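Local coordinates for protein siderophore enterobactin esterase (Emericella nidulans, PDB 6GUO) that hydrolyses the ester bonds of the bacterial siderophore enterobactin, a reaction required for intracellular release of its iron, at residues R197-L200 with T201-R204; F170-H173 with A174-K178. All coordinates share one frame; numbering follows the deposited sequence.

Contact 1 (R197-L200 with T201-R204)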
ATOM      1  N   ARG A 197      17.911  -3.434  23.891  1.00 26.81           N
ATOM      2  CA  ARG A 197      18.263  -2.282  23.060  1.00 26.07           C
ATOM      3  C   ARG A 197      19.721  -2.255  22.596  1.00 24.02           C
ATOM      4  O   ARG A 197      20.366  -1.206  22.600  1.00 22.33           O
ATOM      5  CB  ARG A 197      17.885  -0.985  23.775  1.00 27.53           C
ATOM      6  CG  ARG A 197      16.392  -0.848  23.993  1.00 29.33           C
ATOM      7  CD  ARG A 197      16.051   0.536  24.500  1.00 34.36           C
ATOM      8  NE  ARG A 197      16.638   0.751  25.818  1.00 38.51           N
ATOM      9  CZ  ARG A 197      16.878   1.935  26.379  1.00 43.15           C
ATOM     10  NH1 ARG A 197      16.586   3.078  25.758  1.00 44.32           N
ATOM     11  NH2 ARG A 197      17.423   1.974  27.590  1.00 47.28           N
ATOM     12  N   SER A 198      20.218  -3.409  22.159  1.00 24.12           N
ATOM     13  CA  SER A 198      21.606  -3.522  21.705  1.00 25.97           C
ATOM     14  C   SER A 198      21.934  -2.627  20.500  1.00 25.07           C
ATOM     15  O   SER A 198      23.089  -2.226  20.348  1.00 24.63           O
ATOM     16  CB  SER A 198      21.974  -4.979  21.397  1.00 29.00           C
ATOM     17  OG  SER A 198      21.234  -5.480  20.298  1.00 31.96           O
ATOM     18  N   ILE A 199      20.934  -2.297  19.669  1.00 23.21           N
ATOM     19  CA  ILE A 199      21.147  -1.408  18.508  1.00 23.61           C
ATOM     20  C   ILE A 199      21.641  -0.010  18.903  1.00 23.66           C
ATOM     21  O   ILE A 199      22.312   0.648  18.114  1.00 24.12           O
ATOM     22  CB  ILE A 199      19.884  -1.293  17.601  1.00 22.45           C
ATOM     23  CG1 ILE A 199      20.232  -0.793  16.188  1.00 23.68           C
ATOM     24  CG2 ILE A 199      18.828  -0.375  18.214  1.00 22.06           C
ATOM     25  CD1 ILE A 199      20.991  -1.785  15.331  1.00 23.68           C
ATOM     26  N   LEU A 200      21.301   0.438  20.113  1.00 24.76           N
ATOM     27  CA  LEU A 200      21.744   1.745  20.608  1.00 25.54           C
ATOM     28  C   LEU A 200      23.248   1.803  20.890  1.00 26.43           C
ATOM     29  O   LEU A 200      23.855   2.870  20.772  1.00 25.70           O
ATOM     30  CB  LEU A 200      20.936   2.157  21.846  1.00 26.23           C
ATOM     31  CG  LEU A 200      19.417   2.266  21.651  1.00 27.00           C
ATOM     32  CD1 LEU A 200      18.774   2.838  22.906  1.00 28.51           C
ATOM     33  CD2 LEU A 200      19.038   3.097  20.431  1.00 26.94           C
ATOM     34  N   THR A 201      23.843   0.667  21.247  1.00 26.71           N
ATOM     35  CA  THR A 201      25.307   0.547  21.321  1.00 28.18           C
ATOM     36  C   THR A 201      25.929   0.849  19.953  1.00 27.09           C
ATOM     37  O   THR A 201      26.877   1.627  19.859  1.00 26.68           O
ATOM     38  CB  THR A 201      25.744  -0.856  21.794  1.00 30.57           C
ATOM     39  OG1 THR A 201      25.035  -1.201  22.990  1.00 31.80           O
ATOM     40  CG2 THR A 201      27.254  -0.908  22.070  1.00 31.26           C
ATOM     41  N   GLU A 202      25.365   0.258  18.899  1.00 25.74           N
ATOM     42  CA  GLU A 202      25.833   0.510  17.531  1.00 27.01           C
ATOM     43  C   GLU A 202      25.551   1.947  17.084  1.00 24.91           C
ATOM     44  O   GLU A 202      26.387   2.559  16.430  1.00 24.25           O
ATOM     45  CB  GLU A 202      25.225  -0.493  16.549  1.00 28.33           C
ATOM     46  CG  GLU A 202      25.657  -1.926  16.821  1.00 31.12           C
ATOM     47  CD  GLU A 202      25.200  -2.908  15.759  1.00 32.72           C
ATOM     48  OE1 GLU A 202      24.219  -2.620  15.041  1.00 32.16           O
ATOM     49  OE2 GLU A 202      25.825  -3.984  15.646  1.00 34.81           O
ATOM     50  N   ALA A 203      24.382   2.479  17.447  1.00 25.05           N
ATOM     51  CA  ALA A 203      24.037   3.885  17.175  1.00 24.95           C
ATOM     52  C   ALA A 203      25.063   4.859  17.759  1.00 26.69           C
ATOM     53  O   ALA A 203      25.502   5.786  17.079  1.00 25.13           O
ATOM     54  CB  ALA A 203      22.656   4.210  17.724  1.00 24.09           C
ATOM     55  N   ARG A 204      25.443   4.637  19.015  1.00 29.00           N
ATOM     56  CA  ARG A 204      26.392   5.521  19.707  1.00 30.93           C
ATOM     57  C   ARG A 204      27.823   5.398  19.181  1.00 31.75           C
ATOM     58  O   ARG A 204      28.549   6.390  19.147  1.00 30.98           O
ATOM     59  CB  ARG A 204      26.326   5.305  21.223  1.00 34.48           C
ATOM     60  CG  ARG A 204      25.090   5.953  21.831  1.00 38.36           C
ATOM     61  CD  ARG A 204      24.560   5.237  23.062  1.00 42.13           C
ATOM     62  NE  ARG A 204      23.181   5.647  23.342  1.00 45.46           N
ATOM     63  CZ  ARG A 204      22.345   5.031  24.181  1.00 47.12           C
ATOM     64  NH1 ARG A 204      22.717   3.945  24.861  1.00 47.58           N
ATOM     65  NH2 ARG A 204      21.112   5.510  24.343  1.00 48.60           N
TER
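Leu200 and Arg204, like Ile199 and Glu202, meet along the first turns of helix 199-208, a local, partly buried contact between residues one turn apart, its centre about 19 Å from the centre of the chain. Arg204 folds back over the preceding turn, its chain extended from CG to NE, and lays one face of its guanidinium on Leu200, whose CB is centred on the group, 3.9 Å from its plane. Farther out, Arg204 NH2 passes 3.8 Å from Leu200 CD1, the two side chains running obliquely to each other. The flat group thus rests on aliphatic carbon while NH2 makes a salt bridge with Glu264 of helix 254-268, the helix whose Leu261 also packs on Leu200 and Ala203. Beneath the side chains, Arg204 N donates to Leu200 O (3.0 Å) and Ala203 N to Ile199 O (2.8 Å, N-H...O angle 157°), the i to i+4 bonds of an alpha-helix. Thr201 N reaches Ser198 O, three residues back, in a weak bond of 3.1 Å bent to 129°. In this alpha/beta-hydrolase fold of the esterase D family, the helix lies after strand 184-188 and the short helix 194-197 and leans on helix 166-177, and the other pair faces that way. Ile199 turns CG1 away from its own backbone N (chi1 -160°), directing it so that CD1 can come within 3.3 Å of Glu202 OE1. The two side chains cross at about a right angle, the methyl lying against the carboxylate oxygen. That same OE1 is hydrogen-bonded to His173 ND1, while Ile199 CD1 touches both the carboxylate and the histidine's helix.

Contact 2 (F170-H173 with A174-K178)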
ATOM      1  N   PHE A 170      17.218  -4.226  11.213  1.00 16.22           N
ATOM      2  CA  PHE A 170      18.201  -4.571  10.186  1.00 16.65           C
ATOM      3  C   PHE A 170      18.695  -3.340   9.425  1.00 15.70           C
ATOM      4  O   PHE A 170      19.896  -3.171   9.244  1.00 15.71           O
ATOM      5  CB  PHE A 170      17.612  -5.607   9.220  1.00 16.88           C
ATOM      6  CG  PHE A 170      18.541  -6.012   8.113  1.00 17.24           C
ATOM      7  CD1 PHE A 170      19.532  -6.972   8.335  1.00 17.94           C
ATOM      8  CD2 PHE A 170      18.431  -5.446   6.847  1.00 18.01           C
ATOM      9  CE1 PHE A 170      20.391  -7.348   7.315  1.00 18.46           C
ATOM     10  CE2 PHE A 170      19.292  -5.821   5.823  1.00 17.98           C
ATOM     11  CZ  PHE A 170      20.276  -6.774   6.060  1.00 18.30           C
ATOM     12  N   ALA A 171      17.764  -2.492   8.991  1.00 16.17           N
ATOM     13  CA  ALA A 171      18.099  -1.228   8.329  1.00 16.46           C
ATOM     14  C   ALA A 171      18.994  -0.336   9.193  1.00 16.59           C
ATOM     15  O   ALA A 171      19.991   0.212   8.700  1.00 17.31           O
ATOM     16  CB  ALA A 171      16.835  -0.482   7.932  1.00 16.41           C
ATOM     17  N   LEU A 172      18.650  -0.207  10.474  1.00 16.22           N
ATOM     18  CA  LEU A 172      19.472   0.554  11.421  1.00 16.95           C
ATOM     19  C   LEU A 172      20.860  -0.055  11.597  1.00 17.16           C
ATOM     20  O   LEU A 172      21.867   0.667  11.583  1.00 17.39           O
ATOM     21  CB  LEU A 172      18.770   0.682  12.777  1.00 16.89           C
ATOM     22  CG  LEU A 172      17.494   1.541  12.784  1.00 17.50           C
ATOM     23  CD1 LEU A 172      16.866   1.549  14.168  1.00 18.34           C
ATOM     24  CD2 LEU A 172      17.760   2.964  12.312  1.00 18.43           C
ATOM     25  N   HIS A 173      20.917  -1.379  11.747  1.00 16.75           N
ATOM     26  CA  HIS A 173      22.203  -2.085  11.821  1.00 17.50           C
ATOM     27  C   HIS A 173      23.090  -1.813  10.594  1.00 17.30           C
ATOM     28  O   HIS A 173      24.284  -1.548  10.742  1.00 18.47           O
ATOM     29  CB  HIS A 173      21.988  -3.588  12.010  1.00 19.01           C
ATOM     30  CG  HIS A 173      23.258  -4.374  12.002  1.00 20.88           C
ATOM     31  ND1 HIS A 173      24.170  -4.316  13.032  1.00 21.92           N
ATOM     32  CD2 HIS A 173      23.787  -5.205  11.075  1.00 21.41           C
ATOM     33  CE1 HIS A 173      25.198  -5.094  12.748  1.00 22.78           C
ATOM     34  NE2 HIS A 173      24.992  -5.643  11.564  1.00 22.02           N
ATOM     35  N   ALA A 174      22.499  -1.857   9.400  1.00 14.52           N
ATOM     36  CA  ALA A 174      23.218  -1.543   8.167  1.00 17.68           C
ATOM     37  C   ALA A 174      23.764  -0.117   8.210  1.00 17.62           C
ATOM     38  O   ALA A 174      24.956   0.092   7.999  1.00 18.11           O
ATOM     39  CB  ALA A 174      22.318  -1.739   6.955  1.00 17.71           C
ATOM     40  N   LEU A 175      22.897   0.852   8.521  1.00 17.89           N
ATOM     41  CA  LEU A 175      23.312   2.257   8.669  1.00 18.00           C
ATOM     42  C   LEU A 175      24.487   2.450   9.646  1.00 17.88           C
ATOM     43  O   LEU A 175      25.474   3.109   9.310  1.00 17.65           O
ATOM     44  CB  LEU A 175      22.123   3.130   9.110  1.00 18.17           C
ATOM     45  CG  LEU A 175      22.399   4.581   9.522  1.00 18.69           C
ATOM     46  CD1 LEU A 175      23.037   5.363   8.389  1.00 19.16           C
ATOM     47  CD2 LEU A 175      21.116   5.258   9.980  1.00 19.04           C
ATOM     48  N   PHE A 176      24.380   1.874  10.839  1.00 17.90           N
ATOM     49  CA  PHE A 176      25.341   2.154  11.908  1.00 18.99           C
ATOM     50  C   PHE A 176      26.685   1.453  11.732  1.00 19.55           C
ATOM     51  O   PHE A 176      27.692   1.978  12.183  1.00 22.60           O
ATOM     52  CB  PHE A 176      24.754   1.834  13.292  1.00 19.19           C
ATOM     53  CG  PHE A 176      23.511   2.623  13.635  1.00 19.44           C
ATOM     54  CD1 PHE A 176      23.358   3.956  13.236  1.00 19.87           C
ATOM     55  CD2 PHE A 176      22.493   2.036  14.378  1.00 19.43           C
ATOM     56  CE1 PHE A 176      22.216   4.666  13.559  1.00 19.94           C
ATOM     57  CE2 PHE A 176      21.349   2.748  14.702  1.00 19.71           C
ATOM     58  CZ  PHE A 176      21.210   4.064  14.293  1.00 20.02           C
ATOM     59  N   THR A 177      26.700   0.290  11.077  1.00 15.70           N
ATOM     60  CA  THR A 177      27.938  -0.490  10.899  1.00 22.58           C
ATOM     61  C   THR A 177      28.542  -0.421   9.492  1.00 24.50           C
ATOM     62  O   THR A 177      29.758  -0.591   9.338  1.00 27.88           O
ATOM     63  CB  THR A 177      27.726  -1.966  11.288  1.00 25.39           C
ATOM     64  OG1 THR A 177      26.806  -2.586  10.388  1.00 24.65           O
ATOM     65  CG2 THR A 177      27.200  -2.077  12.714  1.00 26.33           C
ATOM     66  N   LYS A 178      27.711  -0.189   8.476  1.00 24.79           N
ATOM     67  CA  LYS A 178      28.178  -0.095   7.093  1.00 27.05           C
ATOM     68  C   LYS A 178      27.380   1.007   6.372  1.00 24.23           C
ATOM     69  O   LYS A 178      26.620   0.721   5.451  1.00 23.34           O
ATOM     70  CB  LYS A 178      28.053  -1.474   6.418  1.00 33.06           C
ATOM     71  CG  LYS A 178      28.963  -1.683   5.208  1.00 39.70           C
ATOM     72  CD  LYS A 178      29.138  -3.159   4.847  1.00 47.89           C
ATOM     73  CE  LYS A 178      27.981  -3.707   4.020  1.00 53.97           C
ATOM     74  NZ  LYS A 178      28.165  -5.140   3.648  1.00 57.47           N
TER
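Helix 166-177, the helix of a beta-alpha-beta unit between strands 156-164 and 184-188, ends in this contact, where His173 and Thr177 meet one turn apart. Thr177 OG1 donates to His173 O at 2.8 Å from above the carbonyl plane, while Thr177 N reaches the same oxygen at 3.1 Å from the opposite face. Two donors from one residue therefore grip the carbonyl. With chi1 at 66°, the hydroxyl lies between its backbone N and carbonyl carbon, turned back up the helix; OG1 also stands 3.7 Å above one face of the imidazole, nearer the edge of the ring than its middle. Thr177 CG2 adds a 3.6 Å contact with His173 CE1. The ring's rotation is fixed from outside, ND1 bonding to Glu202 and NE2 to Asp132. In the alpha/beta-hydrolase fold this helix follows the nucleophile elbow, here a probable GxSxG turn at Gly163, Ser165 and Gly167, which Phe170 touches. On another side of the helix Leu172 and Phe176 run alongside each other in the same direction: Leu172 CB is 3.8 Å from Phe176 CE2, and Leu172 O lies over one face of the ring, 3.2 Å from CD2. Leu172 O is also the acceptor for Phe176 N (2.9 Å). Lys178, the first residue to leave helical geometry, still donates its N to Ala174 O.

Overall arrangement
Contact 2 precedes contact 1 in the chain, and their centres are 10 Å apart on neighbouring helices. They touch directly. A probable hydrogen bond of 2.6 Å joins Glu202 OE1 to His173 ND1, and as Asp132 holds the other ring nitrogen, His173 bridges helix 199-208 to helix 131-150. Beside it, Ala203 CB lies 3.6 Å from Phe176 CE2, and Ile199 CD1 equally close to His173 N. Contact 2 is the nearer to the chain's centre, about 12 Å against 19 Å, and its helix begins next to the putative nucleophile elbow at Ser165; contact 1 packs on that helix from the outside.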